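Local structure of NOL1/NOP2/sun family protein (Enterococcus faecium, 3M4X) at residues F417-N422 with G438-G443. The protein is probably an RNA methyltransferase that modifies ribosomal RNA, with a methyltransferase domain joined to a PUA-like domain of the kind that binds RNA. Sequence-based numbering, arbitrary orientation.
Sequences FQRDGN and GKQVKG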
loop_
_atom_site.group_PDB
_atom_site.type_symbol
_atom_site.label_atom_id
_atom_site.label_comp_id
_atom_site.label_asym_id
_atom_site.label_seq_id
_atom_site.Cartn_x
_atom_site.Cartn_y
_atom_site.Cartn_z
ATOM N N PHE A 417 -6.785 10.510 -30.521
ATOM C CA PHE A 417 -6.155 9.865 -31.669
ATOM C C PHE A 417 -7.257 9.262 -32.538
ATOM O O PHE A 417 -8.435 9.282 -32.162
ATOM C CB PHE A 417 -5.108 8.822 -31.252
ATOM C CG PHE A 417 -5.664 7.673 -30.445
ATOM C CD1 PHE A 417 -5.957 6.462 -31.048
ATOM C CD2 PHE A 417 -5.862 7.798 -29.075
ATOM C CE1 PHE A 417 -6.461 5.406 -30.309
ATOM C CE2 PHE A 417 -6.361 6.742 -28.332
ATOM C CZ PHE A 417 -6.666 5.546 -28.952
ATOM N N GLN A 418 -6.890 8.737 -33.696
ATOM C CA GLN A 418 -7.899 8.327 -34.669
ATOM C C GLN A 418 -8.031 6.813 -34.770
ATOM O O GLN A 418 -7.038 6.094 -34.848
ATOM C CB GLN A 418 -7.576 8.925 -36.044
ATOM C CG GLN A 418 -8.527 8.495 -37.154
ATOM C CD GLN A 418 -7.863 8.489 -38.522
ATOM O OE1 GLN A 418 -8.534 8.411 -39.556
ATOM N NE2 GLN A 418 -6.533 8.569 -38.532
ATOM N N ARG A 419 -9.270 6.330 -34.761
ATOM C CA ARG A 419 -9.534 4.914 -34.978
ATOM C C ARG A 419 -10.927 4.716 -35.585
ATOM O O ARG A 419 -11.945 5.089 -34.990
ATOM C CB ARG A 419 -9.397 4.107 -33.672
ATOM C CG ARG A 419 -9.583 2.602 -33.884
ATOM C CD ARG A 419 -8.361 1.968 -34.544
ATOM N NE ARG A 419 -7.395 1.540 -33.530
ATOM C CZ ARG A 419 -6.401 2.287 -33.059
ATOM N NH1 ARG A 419 -6.209 3.514 -33.519
ATOM N NH2 ARG A 419 -5.587 1.801 -32.131
ATOM N N ASP A 420 -10.967 4.127 -36.770
ATOM C CA ASP A 420 -12.230 3.934 -37.462
ATOM C C ASP A 420 -13.245 3.196 -36.599
ATOM O O ASP A 420 -12.937 2.147 -36.025
ATOM C CB ASP A 420 -12.004 3.172 -38.761
ATOM C CG ASP A 420 -11.400 4.039 -39.842
ATOM O OD1 ASP A 420 -11.049 5.203 -39.544
ATOM O OD2 ASP A 420 -11.288 3.553 -40.990
ATOM N N GLY A 421 -14.450 3.753 -36.512
ATOM C CA GLY A 421 -15.532 3.138 -35.762
ATOM C C GLY A 421 -16.266 4.111 -34.852
ATOM O O GLY A 421 -15.861 5.281 -34.714
ATOM N N ASN A 422 -17.323 3.616 -34.211
ATOM C CA ASN A 422 -18.235 4.449 -33.414
ATOM C C ASN A 422 -18.751 3.707 -32.175
ATOM O O ASN A 422 -19.942 3.749 -31.851
ATOM C CB ASN A 422 -19.430 4.911 -34.268
ATOM C CG ASN A 422 -20.193 6.058 -33.628
ATOM O OD1 ASN A 422 -19.592 6.977 -33.061
ATOM N ND2 ASN A 422 -21.527 6.006 -33.704
ATOM N N GLY A 438 -11.246 5.326 -23.287
ATOM C CA GLY A 438 -11.480 6.294 -24.337
ATOM C C GLY A 438 -12.948 6.224 -24.718
ATOM O O GLY A 438 -13.661 5.313 -24.299
ATOM N N LYS A 439 -13.415 7.186 -25.503
ATOM C CA LYS A 439 -14.761 7.096 -26.034
ATOM C C LYS A 439 -14.738 7.310 -27.547
ATOM O O LYS A 439 -14.592 8.428 -28.037
ATOM C CB LYS A 439 -15.713 8.076 -25.335
ATOM C CG LYS A 439 -17.190 7.775 -25.623
ATOM C CD LYS A 439 -18.088 8.935 -25.255
ATOM C CE LYS A 439 -19.532 8.587 -25.496
ATOM N NZ LYS A 439 -20.426 9.733 -25.205
ATOM N N GLN A 440 -14.875 6.215 -28.280
ATOM C CA GLN A 440 -14.783 6.263 -29.721
ATOM C C GLN A 440 -16.064 6.825 -30.348
ATOM O O GLN A 440 -17.112 6.177 -30.356
ATOM C CB GLN A 440 -14.476 4.880 -30.267
ATOM C CG GLN A 440 -14.322 4.836 -31.781
ATOM C CD GLN A 440 -14.262 3.423 -32.277
ATOM O OE1 GLN A 440 -15.005 2.561 -31.795
ATOM N NE2 GLN A 440 -13.378 3.161 -33.233
ATOM N N VAL A 441 -15.956 8.044 -30.864
ATOM C CA VAL A 441 -17.094 8.760 -31.407
ATOM C C VAL A 441 -16.793 9.206 -32.833
ATOM O O VAL A 441 -16.069 10.180 -33.048
ATOM C CB VAL A 441 -17.430 10.004 -30.559
ATOM C CG1 VAL A 441 -18.747 10.634 -31.040
ATOM C CG2 VAL A 441 -17.518 9.638 -29.094
ATOM N N LYS A 442 -17.326 8.468 -33.801
ATOM C CA LYS A 442 -17.205 8.833 -35.208
ATOM C C LYS A 442 -15.756 8.853 -35.721
ATOM O O LYS A 442 -15.343 9.788 -36.419
ATOM C CB LYS A 442 -17.884 10.182 -35.458
ATOM C CG LYS A 442 -19.029 10.144 -36.456
ATOM C CD LYS A 442 -20.356 9.767 -35.810
ATOM C CE LYS A 442 -21.498 9.921 -36.816
ATOM N NZ LYS A 442 -22.854 9.631 -36.258
ATOM N N GLY A 443 -14.990 7.817 -35.380
ATOM C CA GLY A 443 -13.687 7.606 -35.992
ATOM C C GLY A 443 -12.527 8.201 -35.217
ATOM O O GLY A 443 -11.364 7.997 -35.563
#
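The amide of Q440 and the backbone of R419 to G421 form the tight side of this contact. With the chain extended, Q440 CG packs 3.3 Å from G421 O. NE2 bonds to R419 O at 3.0 Å, approaching from above the carbonyl plane. Glutamine suits this buried place because its OE1 accepts the N-H of Q423, so one amide ties down both ends of the 419-423 bend. R419 crosses it at about a right angle, guanidinium and amide planes 90° apart. Beside it the backbones interlock: R419 N donates to G443 O (2.8 Å) and G443 N to G421 O (2.8 Å). G421 and G443 have backbone angles that call for glycine, and Q440 NE2 lies 3.3 Å from G421 CA.

The solvent side is looser. There N422, CG anti to the backbone N (chi1 -165°), uses its short amide to bring OD1 to K442 N (2.8 Å), while K442 CB is directed away.

The R419 side chain leads away from 438-443, NH2 donating to P402 O and NH1 forming a salt bridge with E407. The contact closes one tip of the PUA-like domain's mixed sheet, where the turn joining strands 433-441 and 444-447 meets the loop following edge strand 417-418, with L401 touching both R419 and Q440.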